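Local coordinates for protein ancestral D-type dye decolorizing peroxidase (Geotrichum candidum, PDB 7ANV) that probably uses a haem cofactor and hydrogen peroxide to oxidise dyes and other substrates, as an ancestral fungal D-type dye-decolorizing peroxidase, at residues Ser85-Lys90 and Asp139-Ile144; Asp101-Ala106 and Ser399-Gly404. All coordinates share one frame; numbering follows the deposited sequence.

Contact 1 of 2, residues Ser85-Lys90 and Asp139-Ile144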
loop_
_atom_site.group_PDB
_atom_site.type_symbol
_atom_site.label_atom_id
_atom_site.label_comp_id
_atom_site.label_asym_id
_atom_site.label_seq_id
_atom_site.Cartn_x
_atom_site.Cartn_y
_atom_site.Cartn_z
ATOM N N SER A 85 17.140 4.364 1.725
ATOM C CA SER A 85 16.944 3.958 3.141
ATOM C C SER A 85 17.845 4.834 4.014
ATOM O O SER A 85 18.836 5.431 3.489
ATOM C CB SER A 85 17.272 2.485 3.294
ATOM O OG SER A 85 18.665 2.316 3.119
ATOM N N HIS A 86 17.622 4.819 5.331
ATOM C CA HIS A 86 18.568 5.453 6.283
ATOM C C HIS A 86 19.994 4.909 6.055
ATOM O O HIS A 86 20.958 5.735 6.095
ATOM C CB HIS A 86 18.073 5.279 7.723
ATOM C CG HIS A 86 19.153 5.623 8.690
ATOM N ND1 HIS A 86 19.514 6.919 8.936
ATOM C CD2 HIS A 86 19.979 4.855 9.417
ATOM C CE1 HIS A 86 20.494 6.938 9.809
ATOM N NE2 HIS A 86 20.823 5.692 10.095
ATOM N N ALA A 87 20.176 3.583 5.886
ATOM C CA ALA A 87 21.501 2.945 5.651
ATOM C C ALA A 87 22.178 3.557 4.401
ATOM O O ALA A 87 23.396 3.809 4.424
ATOM C CB ALA A 87 21.348 1.442 5.502
ATOM N N GLY A 88 21.391 3.886 3.369
ATOM C CA GLY A 88 21.907 4.537 2.151
ATOM C C GLY A 88 22.362 5.953 2.427
ATOM O O GLY A 88 23.428 6.316 1.946
ATOM N N LEU A 89 21.587 6.745 3.176
ATOM C CA LEU A 89 21.962 8.145 3.498
ATOM C C LEU A 89 23.242 8.088 4.314
ATOM O O LEU A 89 24.125 8.935 4.118
ATOM C CB LEU A 89 20.853 8.842 4.296
ATOM C CG LEU A 89 19.506 8.968 3.578
ATOM C CD1 LEU A 89 18.526 9.826 4.366
ATOM C CD2 LEU A 89 19.668 9.506 2.177
ATOM N N LYS A 90 23.327 7.141 5.245
ATOM C CA LYS A 90 24.555 7.051 6.089
ATOM C C LYS A 90 25.758 6.791 5.181
ATOM O O LYS A 90 26.803 7.466 5.323
ATOM C CB LYS A 90 24.435 5.929 7.110
ATOM C CG LYS A 90 25.589 5.874 8.094
ATOM C CD LYS A 90 25.425 4.769 9.114
ATOM C CE LYS A 90 26.679 4.551 9.936
ATOM N NZ LYS A 90 26.401 3.624 11.062
ATOM N N ASP A 139 22.144 -5.353 3.325
ATOM C CA ASP A 139 22.220 -3.882 3.506
ATOM C C ASP A 139 21.628 -3.209 2.253
ATOM O O ASP A 139 22.350 -2.933 1.267
ATOM C CB ASP A 139 23.648 -3.436 3.850
ATOM C CG ASP A 139 23.699 -2.392 4.958
ATOM O OD1 ASP A 139 22.662 -2.248 5.664
ATOM O OD2 ASP A 139 24.758 -1.711 5.099
ATOM N N ILE A 140 20.324 -2.981 2.294
ATOM C CA ILE A 140 19.601 -2.247 1.221
ATOM C C ILE A 140 19.761 -0.741 1.487
ATOM O O ILE A 140 19.287 -0.218 2.552
ATOM C CB ILE A 140 18.138 -2.701 1.130
ATOM C CG1 ILE A 140 18.042 -4.169 0.717
ATOM C CG2 ILE A 140 17.383 -1.807 0.159
ATOM C CD1 ILE A 140 16.668 -4.739 0.880
ATOM N N HIS A 141 20.337 -0.052 0.512
ATOM C CA HIS A 141 20.636 1.400 0.573
ATOM C C HIS A 141 19.582 2.211 -0.177
ATOM O O HIS A 141 19.436 3.388 0.110
ATOM C CB HIS A 141 22.025 1.648 0.042
ATOM C CG HIS A 141 23.081 1.132 0.969
ATOM N ND1 HIS A 141 24.401 1.150 0.648
ATOM C CD2 HIS A 141 22.996 0.666 2.237
ATOM C CE1 HIS A 141 25.118 0.663 1.659
ATOM N NE2 HIS A 141 24.281 0.331 2.642
ATOM N N GLY A 142 18.864 1.574 -1.080
ATOM C CA GLY A 142 17.889 2.308 -1.901
ATOM C C GLY A 142 17.129 1.380 -2.804
ATOM O O GLY A 142 17.478 0.187 -2.908
ATOM N N VAL A 143 16.222 1.970 -3.556
ATOM C CA VAL A 143 15.445 1.229 -4.549
ATOM C C VAL A 143 15.223 2.164 -5.716
ATOM O O VAL A 143 14.913 3.350 -5.536
ATOM C CB VAL A 143 14.139 0.682 -3.953
ATOM C CG1 VAL A 143 13.193 1.744 -3.398
ATOM C CG2 VAL A 143 13.422 -0.197 -4.978
ATOM N N ILE A 144 15.372 1.598 -6.887
ATOM C CA ILE A 144 14.987 2.274 -8.150
ATOM C C ILE A 144 13.721 1.592 -8.593
ATOM O O ILE A 144 13.711 0.358 -8.712
ATOM C CB ILE A 144 16.105 2.218 -9.207
ATOM C CG1 ILE A 144 17.361 2.896 -8.675
ATOM C CG2 ILE A 144 15.632 2.866 -10.498
ATOM C CD1 ILE A 144 18.562 2.782 -9.559
#
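An N-cap at the start of helix 86-92, formed by S85, meets the chain leading into strand 142-148, where I140 and H141 offer their carbonyl oxygens. OG of S85 gives its proton to I140 O at 2.7 Å, with the donor tilted only 16° from the carbonyl plane, and accepts from G88 N at 3.2 Å. A chi1 of 69° sets OG between the backbone N and the carbonyl carbon, which lets one small hydroxyl serve both the helix end and the neighbouring chain. The backbone of the same residue adds a bond from S85 N to H141 O, 3.0 Å long; here the donor stands well above the carbonyl plane. An alanine in place of S85 would probably leave G88 N without its capping acceptor and I140 O without its hydroxyl donor.

The strand belongs to the antiparallel sheet of a ferredoxin-like, dimeric alpha+beta barrel domain, and helix 86-92 directly follows its edge strand 78-84. H141 and G142 form a classic beta bulge opposite F26 of strand 20-28. G88 and H141 bring their CA atoms nearest across the contact; G88 CA lies 3.4 Å from H141 O in a CA-H...O contact, and a CB here would run into that oxygen. The H141 ring lies alongside the first helical turn: CD2 touches A87 CB at 3.7 Å, while A87 O sits over one face and D139 O over the opposite one, both offset toward the rim. ND1, bonded to I28 N, mainly fixes its rotation; the weak NE2 bond to poorly ordered D139 adds little.

Contact 2 of 2, residues Asp101-Ala106 and Ser399-Gly404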
loop_
_atom_site.group_PDB
_atom_site.type_symbol
_atom_site.label_atom_id
_atom_site.label_comp_id
_atom_site.label_asym_id
_atom_site.label_seq_id
_atom_site.Cartn_x
_atom_site.Cartn_y
_atom_site.Cartn_z
ATOM N N ASP A 101 11.472 10.086 11.747
ATOM C CA ASP A 101 11.518 9.816 13.212
ATOM C C ASP A 101 12.037 8.397 13.301
ATOM O O ASP A 101 12.693 7.966 12.272
ATOM C CB ASP A 101 10.198 10.132 13.954
ATOM C CG ASP A 101 10.366 10.383 15.443
ATOM O OD1 ASP A 101 11.347 9.840 16.013
ATOM O OD2 ASP A 101 9.536 11.152 16.044
ATOM N N THR A 102 11.872 7.786 14.470
ATOM C CA THR A 102 12.514 6.502 14.804
ATOM C C THR A 102 12.225 5.575 13.629
ATOM O O THR A 102 13.116 4.819 13.298
ATOM C CB THR A 102 12.105 6.006 16.201
ATOM O OG1 THR A 102 12.599 7.047 17.048
ATOM C CG2 THR A 102 12.715 4.670 16.587
ATOM N N ALA A 103 11.043 5.618 12.985
ATOM C CA ALA A 103 10.701 4.489 12.090
ATOM C C ALA A 103 11.707 4.424 10.932
ATOM O O ALA A 103 12.239 3.355 10.659
ATOM C CB ALA A 103 9.292 4.544 11.576
ATOM N N PHE A 104 11.886 5.512 10.200
ATOM C CA PHE A 104 12.781 5.530 9.034
ATOM C C PHE A 104 14.208 5.216 9.500
ATOM O O PHE A 104 14.931 4.429 8.864
ATOM C CB PHE A 104 12.728 6.890 8.352
ATOM C CG PHE A 104 13.743 7.062 7.254
ATOM C CD1 PHE A 104 13.583 6.487 5.999
ATOM C CD2 PHE A 104 14.870 7.829 7.484
ATOM C CE1 PHE A 104 14.508 6.669 5.003
ATOM C CE2 PHE A 104 15.799 8.026 6.476
ATOM C CZ PHE A 104 15.632 7.436 5.235
ATOM N N LYS A 105 14.622 5.840 10.604
ATOM C CA LYS A 105 16.029 5.706 11.071
ATOM C C LYS A 105 16.293 4.261 11.492
ATOM O O LYS A 105 17.396 3.765 11.248
ATOM C CB LYS A 105 16.330 6.698 12.201
ATOM C CG LYS A 105 16.372 8.144 11.727
ATOM C CD LYS A 105 16.455 9.165 12.871
ATOM C CE LYS A 105 16.495 10.600 12.368
ATOM N NZ LYS A 105 15.642 11.500 13.194
ATOM N N ALA A 106 15.323 3.589 12.095
ATOM C CA ALA A 106 15.514 2.246 12.679
ATOM C C ALA A 106 15.451 1.158 11.590
ATOM O O ALA A 106 16.104 0.091 11.791
ATOM C CB ALA A 106 14.503 2.017 13.790
ATOM N N SER A 399 4.275 11.687 4.620
ATOM C CA SER A 399 5.346 12.530 5.179
ATOM C C SER A 399 5.831 11.954 6.503
ATOM O O SER A 399 6.882 12.380 6.938
ATOM C CB SER A 399 4.881 13.934 5.395
ATOM O OG SER A 399 3.777 13.967 6.299
ATOM N N ASN A 400 5.033 11.104 7.144
ATOM C CA ASN A 400 5.321 10.628 8.512
ATOM C C ASN A 400 4.938 9.152 8.621
ATOM O O ASN A 400 3.727 8.836 8.678
ATOM C CB ASN A 400 4.524 11.523 9.450
ATOM C CG ASN A 400 4.941 11.387 10.881
ATOM O OD1 ASN A 400 4.849 10.289 11.438
ATOM N ND2 ASN A 400 5.385 12.497 11.458
ATOM N N ILE A 401 5.936 8.272 8.658
ATOM C CA ILE A 401 5.668 6.804 8.634
ATOM C C ILE A 401 4.874 6.434 9.894
ATOM O O ILE A 401 3.938 5.605 9.810
ATOM C CB ILE A 401 6.979 6.011 8.488
ATOM C CG1 ILE A 401 7.628 6.217 7.111
ATOM C CG2 ILE A 401 6.733 4.528 8.732
ATOM C CD1 ILE A 401 8.906 5.506 6.975
ATOM N N GLU A 402 5.186 7.082 11.023
ATOM C CA GLU A 402 4.516 6.787 12.325
ATOM C C GLU A 402 3.036 7.102 12.245
ATOM O O GLU A 402 2.232 6.410 12.857
ATOM C CB GLU A 402 5.157 7.623 13.433
ATOM C CG GLU A 402 6.505 7.034 13.802
ATOM C CD GLU A 402 7.768 7.499 13.092
ATOM O OE1 GLU A 402 8.874 7.275 13.698
ATOM O OE2 GLU A 402 7.678 8.050 11.960
ATOM N N ASN A 403 2.679 8.131 11.506
ATOM C CA ASN A 403 1.282 8.608 11.441
ATOM C C ASN A 403 0.473 7.827 10.412
ATOM O O ASN A 403 -0.763 7.768 10.560
ATOM C CB ASN A 403 1.202 10.092 11.084
ATOM C CG ASN A 403 1.614 10.998 12.212
ATOM O OD1 ASN A 403 1.744 10.548 13.343
ATOM N ND2 ASN A 403 1.823 12.275 11.917
ATOM N N GLY A 404 1.140 7.328 9.366
ATOM C CA GLY A 404 0.530 6.630 8.226
ATOM C C GLY A 404 0.619 5.136 8.338
ATOM O O GLY A 404 -0.083 4.555 9.211
HETATM O O HOH W 1 10.108 7.761 10.417
#
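D101, at the N-cap position of helix 102-106, meets E402 with its methylene rather than its charge: D101 CB lies 3.2 Å from E402 OE1, and the two side chains cross at about a right angle. With CG anti to the backbone N (chi1 -158°), the D101 carboxylate is carried to T102, whose N donates to OD1 at 2.6 Å on the anti side. D101 OD1 and E402 OE1 remain 4.2 Å apart; such like charges would tend to raise proton affinity, though the N-H groups donated to both acids probably offset this.

At T102 the backbone N comes near E402 OE1, but the angle is too poor for a hydrogen bond. A103 N is better aimed and donates to that oxygen at 2.8 Å, with an N-H...O angle of 157°, arriving from above the carboxylate plane. The glutamate chain bends at chi2 (90°) to bring its carboxylate to this first turn, whose N-H groups point along the axis past the helix start, lack acceptors within the helix and would probably favour a negative charge. The contact thus joins a short helix of the N-terminal ferredoxin-like domain to the loop between strand 391-398 and helix 405-413 of the C-terminal one. The other carboxylate oxygen, OE2, accepts from a water 2.9 Å away, which in turn accepts from D101 N and F104 N; E402 therefore serves the helix start both directly and through this water.

The small A103 methyl can come close to both the E402 carboxylate and I401; A103 CB lies 3.8 Å from I401 CG2. F104 brushes I401 CD1 with its CB at 4.3 Å, while its ring turns away to meet F248 edge-to-face.

In the fold
The centres of contacts 1 and 2 lie about 15 Å apart, and their segments alternate along the chain, helix 86-92 being followed by helix 102-106. F104 joins them directly: its CZ packs 3.3 Å from H86 N and 3.9 Å from L89 CD1, so the ring presses against the start of the helix capped in contact 1. Both segments of contact 1 belong to the N-terminal domain, whereas contact 2 reaches the C-terminal one. Strand 466-476 of the C-terminal sheet is nevertheless a shared neighbour, with F474 touching S85 and I140, F475 touching F104, and Y473 touching I401. The side chain of I401 is about 10 Å from the haem.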